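Local atomic coordinates of 3,4-dihydroxybenzoate decarboxylase (Enterobacter cloacae, PDB entry 5NY5), a protein that catalyses the decarboxylation of 3,4-dihydroxybenzoate and the reverse para-carboxylation of catechols, as a UbiD-family enzyme dependent on prenylated FMN and a metal ion. Residues 156-160 with 193-197; 162-167 with 227-233. One frame throughout, in Å; residues are numbered along the deposited sequence.

Interaction 1: residues 156-160 with 193-197; sequences ASDPE and FRKKA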
loop_
_atom_site.group_PDB
_atom_site.type_symbol
_atom_site.label_atom_id
_atom_site.label_comp_id
_atom_site.label_asym_id
_atom_site.label_seq_id
_atom_site.Cartn_x
_atom_site.Cartn_y
_atom_site.Cartn_z
ATOM N N ALA A 156 6.910 -22.816 -45.438
ATOM C CA ALA A 156 5.898 -22.179 -46.269
ATOM C C ALA A 156 6.508 -20.965 -46.952
ATOM O O ALA A 156 7.515 -20.415 -46.500
ATOM C CB ALA A 156 4.668 -21.779 -45.450
ATOM N N SER A 157 5.880 -20.554 -48.052
ATOM C CA SER A 157 6.343 -19.414 -48.827
ATOM C C SER A 157 5.157 -18.550 -49.229
ATOM O O SER A 157 4.030 -19.034 -49.358
ATOM C CB SER A 157 7.114 -19.851 -50.078
ATOM O OG SER A 157 8.355 -20.433 -49.728
ATOM N N ASP A 158 5.432 -17.263 -49.422
ATOM C CA ASP A 158 4.411 -16.320 -49.857
ATOM C C ASP A 158 3.802 -16.791 -51.175
ATOM O O ASP A 158 4.540 -17.040 -52.139
ATOM C CB ASP A 158 5.026 -14.929 -50.018
ATOM C CG ASP A 158 3.988 -13.830 -50.200
ATOM O OD1 ASP A 158 2.973 -14.046 -50.893
ATOM O OD2 ASP A 158 4.203 -12.729 -49.652
ATOM N N PRO A 159 2.476 -16.928 -51.260
ATOM C CA PRO A 159 1.857 -17.332 -52.532
ATOM C C PRO A 159 1.998 -16.295 -53.634
ATOM O O PRO A 159 1.698 -16.609 -54.794
ATOM C CB PRO A 159 0.386 -17.546 -52.154
ATOM C CG PRO A 159 0.182 -16.679 -50.957
ATOM C CD PRO A 159 1.475 -16.728 -50.198
ATOM N N GLU A 160 2.441 -15.080 -53.315
ATOM C CA GLU A 160 2.710 -14.049 -54.310
ATOM C C GLU A 160 4.199 -13.891 -54.590
ATOM O O GLU A 160 4.620 -13.933 -55.749
ATOM C CB GLU A 160 2.122 -12.708 -53.853
ATOM C CG GLU A 160 0.611 -12.704 -53.707
ATOM C CD GLU A 160 0.064 -11.327 -53.379
ATOM O OE1 GLU A 160 0.872 -10.415 -53.102
ATOM O OE2 GLU A 160 -1.173 -11.155 -53.401
ATOM N N PHE A 193 0.776 -15.296 -45.153
ATOM C CA PHE A 193 0.777 -16.047 -46.404
ATOM C C PHE A 193 -0.562 -16.737 -46.628
ATOM O O PHE A 193 -1.061 -16.792 -47.759
ATOM C CB PHE A 193 1.903 -17.084 -46.406
ATOM C CG PHE A 193 3.287 -16.495 -46.348
ATOM C CD1 PHE A 193 3.507 -15.154 -46.607
ATOM C CD2 PHE A 193 4.374 -17.297 -46.039
ATOM C CE1 PHE A 193 4.781 -14.624 -46.551
ATOM C CE2 PHE A 193 5.650 -16.773 -45.983
ATOM C CZ PHE A 193 5.853 -15.434 -46.240
ATOM N N ARG A 194 -1.162 -17.262 -45.560
ATOM C CA ARG A 194 -2.414 -17.995 -45.701
ATOM C C ARG A 194 -3.580 -17.067 -46.017
ATOM O O ARG A 194 -4.501 -17.460 -46.740
ATOM C CB ARG A 194 -2.703 -18.788 -44.426
ATOM C CG ARG A 194 -3.659 -19.950 -44.623
ATOM C CD ARG A 194 -4.473 -20.223 -43.368
ATOM N NE ARG A 194 -5.699 -19.430 -43.333
ATOM C CZ ARG A 194 -5.803 -18.236 -42.762
ATOM N NH1 ARG A 194 -4.752 -17.691 -42.169
ATOM N NH2 ARG A 194 -6.958 -17.586 -42.781
ATOM N N LYS A 195 -3.561 -15.844 -45.485
ATOM C CA LYS A 195 -4.642 -14.901 -45.760
ATOM C C LYS A 195 -4.671 -14.512 -47.232
ATOM O O LYS A 195 -5.739 -14.482 -47.854
ATOM C CB LYS A 195 -4.492 -13.663 -44.877
ATOM C CG LYS A 195 -5.366 -13.672 -43.633
ATOM C CD LYS A 195 -6.828 -13.420 -43.979
ATOM C CE LYS A 195 -7.679 -13.277 -42.725
ATOM N NZ LYS A 195 -9.061 -12.812 -43.037
ATOM N N LYS A 196 -3.504 -14.205 -47.803
ATOM C CA LYS A 196 -3.432 -13.881 -49.224
ATOM C C LYS A 196 -3.967 -15.027 -50.071
ATOM O O LYS A 196 -4.735 -14.814 -51.016
ATOM C CB LYS A 196 -1.991 -13.557 -49.618
ATOM C CG LYS A 196 -1.387 -12.372 -48.889
ATOM C CD LYS A 196 0.036 -12.120 -49.358
ATOM C CE LYS A 196 0.663 -10.945 -48.630
ATOM N NZ LYS A 196 2.073 -10.728 -49.054
ATOM N N ALA A 197 -3.575 -16.257 -49.739
ATOM C CA ALA A 197 -4.047 -17.414 -50.489
ATOM C C ALA A 197 -5.550 -17.599 -50.322
ATOM O O ALA A 197 -6.273 -17.828 -51.299
ATOM C CB ALA A 197 -3.292 -18.666 -50.044
#
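Strand 148-157 runs out here, and the turn that follows it lies against helix 189-199. At the strand end Ala156 points its CB toward the helix, and its O lies 4.1 Å from Phe193 CE2. Ser157 faces away, its OG hydrogen-bonded to Glu255, but its backbone passes over the Phe193 ring, with Ser157 C 3.5 Å from Phe193 CD2. Asp158 comes next and does two jobs. Its CB sits over the same ring in a CH-pi contact, 3.9 Å from the centroid, while the carboxylate splits its partners: OD1 of Asp158 accepts a hydrogen bond from Glu160 N at 2.7 Å, closing an Asx turn, and OD2 of Asp158 forms a 3.0 Å salt bridge with Lys196 NZ. Pro159 then packs across one turn of the helix, its CG 3.4 Å from Phe193 O and 4.1 Å from Ala197 CB. Glu160 runs beside the extended Lys196 chain, with OE1 of Glu160 4.2 Å from Lys196 NZ, beyond salt-bridge range. The Phe193 side chain also touches Leu204 of strand 204-210 and Asp166, a Mn(2+) ligand of this enzyme, so the contact lies beside the metal site. Ring packing, proline packing and a salt bridge are interleaved along five residues, and the one carboxylate of Asp158 both shapes the turn and ties it to the helix.

Interaction 2: residues 162-167 with 227-233; sequences TSLTDV and TPFGYNE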
loop_
_atom_site.group_PDB
_atom_site.type_symbol
_atom_site.label_atom_id
_atom_site.label_comp_id
_atom_site.label_asym_id
_atom_site.label_seq_id
_atom_site.Cartn_x
_atom_site.Cartn_y
_atom_site.Cartn_z
ATOM N N THR A 162 7.312 -15.801 -53.780
ATOM C CA THR A 162 7.882 -17.036 -53.251
ATOM C C THR A 162 9.232 -16.817 -52.571
ATOM O O THR A 162 9.622 -17.619 -51.715
ATOM C CB THR A 162 8.013 -18.064 -54.379
ATOM O OG1 THR A 162 6.772 -18.148 -55.089
ATOM C CG2 THR A 162 8.355 -19.441 -53.828
ATOM N N SER A 163 9.940 -15.737 -52.909
ATOM C CA SER A 163 11.205 -15.424 -52.252
ATOM C C SER A 163 11.044 -15.132 -50.765
ATOM O O SER A 163 12.052 -15.047 -50.056
ATOM C CB SER A 163 11.870 -14.230 -52.940
ATOM O OG SER A 163 11.065 -13.068 -52.839
ATOM N N LEU A 164 9.816 -14.970 -50.282
ATOM C CA LEU A 164 9.539 -14.727 -48.873
ATOM C C LEU A 164 9.114 -16.037 -48.224
ATOM O O LEU A 164 8.067 -16.594 -48.571
ATOM C CB LEU A 164 8.451 -13.666 -48.710
ATOM C CG LEU A 164 8.766 -12.303 -49.325
ATOM C CD1 LEU A 164 7.523 -11.429 -49.357
ATOM C CD2 LEU A 164 9.885 -11.624 -48.550
ATOM N N THR A 165 9.922 -16.522 -47.284
ATOM C CA THR A 165 9.716 -17.824 -46.671
ATOM C C THR A 165 9.573 -17.690 -45.161
ATOM O O THR A 165 10.003 -16.703 -44.556
ATOM C CB THR A 165 10.876 -18.775 -46.989
ATOM O OG1 THR A 165 12.073 -18.294 -46.364
ATOM C CG2 THR A 165 11.097 -18.863 -48.489
ATOM N N ASP A 166 8.965 -18.707 -44.557
ATOM C CA ASP A 166 8.807 -18.765 -43.111
ATOM C C ASP A 166 8.847 -20.218 -42.668
ATOM O O ASP A 166 8.117 -21.053 -43.211
ATOM C CB ASP A 166 7.493 -18.115 -42.667
ATOM C CG ASP A 166 7.363 -18.035 -41.160
ATOM O OD1 ASP A 166 8.372 -17.721 -40.494
ATOM O OD2 ASP A 166 6.255 -18.289 -40.643
ATOM N N VAL A 167 9.702 -20.519 -41.695
ATOM C CA VAL A 167 9.781 -21.846 -41.099
ATOM C C VAL A 167 9.490 -21.706 -39.610
ATOM O O VAL A 167 10.007 -20.795 -38.951
ATOM C CB VAL A 167 11.144 -22.518 -41.369
ATOM C CG1 VAL A 167 11.834 -21.874 -42.571
ATOM C CG2 VAL A 167 12.050 -22.520 -40.150
ATOM N N THR A 227 15.874 -13.027 -46.091
ATOM C CA THR A 227 16.672 -12.889 -47.300
ATOM C C THR A 227 15.965 -13.632 -48.425
ATOM O O THR A 227 15.076 -14.448 -48.170
ATOM C CB THR A 227 18.087 -13.451 -47.090
ATOM O OG1 THR A 227 18.017 -14.863 -46.855
ATOM C CG2 THR A 227 18.766 -12.770 -45.911
ATOM N N PRO A 228 16.327 -13.359 -49.684
ATOM C CA PRO A 228 15.615 -14.003 -50.802
ATOM C C PRO A 228 15.790 -15.513 -50.777
ATOM O O PRO A 228 16.915 -16.021 -50.758
ATOM C CB PRO A 228 16.270 -13.382 -52.043
ATOM C CG PRO A 228 16.891 -12.117 -51.562
ATOM C CD PRO A 228 17.332 -12.397 -50.165
ATOM N N PHE A 229 14.663 -16.229 -50.792
ATOM C CA PHE A 229 14.648 -17.689 -50.688
ATOM C C PHE A 229 15.527 -18.150 -49.528
ATOM O O PHE A 229 16.325 -19.082 -49.643
ATOM C CB PHE A 229 15.080 -18.340 -52.004
ATOM C CG PHE A 229 14.086 -18.179 -53.122
ATOM C CD1 PHE A 229 13.090 -19.120 -53.321
ATOM C CD2 PHE A 229 14.154 -17.092 -53.980
ATOM C CE1 PHE A 229 12.176 -18.980 -54.350
ATOM C CE2 PHE A 229 13.243 -16.945 -55.013
ATOM C CZ PHE A 229 12.253 -17.890 -55.197
ATOM N N GLY A 230 15.372 -17.474 -48.394
ATOM C CA GLY A 230 16.300 -17.606 -47.291
ATOM C C GLY A 230 16.078 -18.786 -46.371
ATOM O O GLY A 230 17.035 -19.493 -46.046
ATOM N N TYR A 231 14.833 -19.010 -45.946
ATOM C CA TYR A 231 14.525 -19.990 -44.902
ATOM C C TYR A 231 15.464 -19.795 -43.713
ATOM O O TYR A 231 16.115 -20.725 -43.235
ATOM C CB TYR A 231 14.608 -21.420 -45.443
ATOM C CG TYR A 231 13.679 -21.718 -46.600
ATOM C CD1 TYR A 231 12.365 -22.109 -46.378
ATOM C CD2 TYR A 231 14.122 -21.627 -47.914
ATOM C CE1 TYR A 231 11.516 -22.388 -47.431
ATOM C CE2 TYR A 231 13.279 -21.905 -48.972
ATOM C CZ TYR A 231 11.978 -22.285 -48.726
ATOM O OH TYR A 231 11.137 -22.563 -49.775
ATOM N N ASN A 232 15.525 -18.549 -43.234
ATOM C CA ASN A 232 16.654 -18.097 -42.429
ATOM C C ASN A 232 16.730 -18.759 -41.061
ATOM O O ASN A 232 17.823 -18.826 -40.487
ATOM C CB ASN A 232 16.596 -16.579 -42.274
ATOM C CG ASN A 232 16.608 -15.859 -43.611
ATOM O OD1 ASN A 232 15.559 -15.613 -44.209
ATOM N ND2 ASN A 232 17.800 -15.522 -44.087
ATOM N N GLU A 233 15.613 -19.246 -40.518
ATOM C CA GLU A 233 15.683 -19.924 -39.231
ATOM C C GLU A 233 16.519 -21.193 -39.303
ATOM O O GLU A 233 16.996 -21.668 -38.267
ATOM C CB GLU A 233 14.279 -20.244 -38.717
ATOM C CG GLU A 233 13.461 -19.024 -38.331
ATOM C CD GLU A 233 12.714 -18.425 -39.504
ATOM O OE1 GLU A 233 11.465 -18.405 -39.464
ATOM O OE2 GLU A 233 13.372 -17.983 -40.468
HETATM O O HOH W 1 10.498 -16.430 -40.922
#
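Thr227 starts a loop that folds back on itself: Thr227 N donates to Asn232 OD1 (3.2 Å) and Asn232 ND2 to Thr227 OG1 (2.9 Å). Past Pro228, Phe229 N donates to Ser163 O at 3.0 Å, and its ring swings back over Ser163, whose CA makes a CH-pi contact 3.8 Å from the ring centroid. Gly230 fits closely, since a CB there would clash with Thr227 OG1. Tyr231 N then donates to Thr165 OG1 (2.9 Å), and Thr165 CG2 lies over the face of the Tyr231 ring, whose OH reaches Glu255. From here the loop enters the active site of this UbiD-type decarboxylase: Asp166 and Glu233 are Mn(2+) ligands seen in this enzyme, though no metal is bound in this chain. Glu233 packs its CB 3.5 Å from Val167 CG2. Glu233 OE1 lies 3.3 Å from Asp166 OD1, two acceptors bridged by water 1, which donates to Asp166 OD1 (2.5 Å) and Glu233 OE1 (2.6 Å).

How the interactions relate
The centres of the two interactions lie about 12 Å apart, on the same side of the chain's centre. Along the chain their segments alternate: 156-160, 162-167, 193-197, 227-233. The first two belong to consecutive antiparallel strands, 148-157 and 165-174, neighbours in one sheet of the Rift-related region, joined by Asp166 N to Ala156 O (3.0 Å), with Asp158 N to Leu164 O (2.8 Å) continuing the pairing into the turn, both probable hydrogen bonds. Helix 189-199 meets this hairpin in interaction 1, and the loop before helix 234-241 meets it in interaction 2. Phe193 touches the side chains of both Asp166 and His189, so interaction 1 packs directly beside the metal and prenylated FMN site that interaction 2 helps to build.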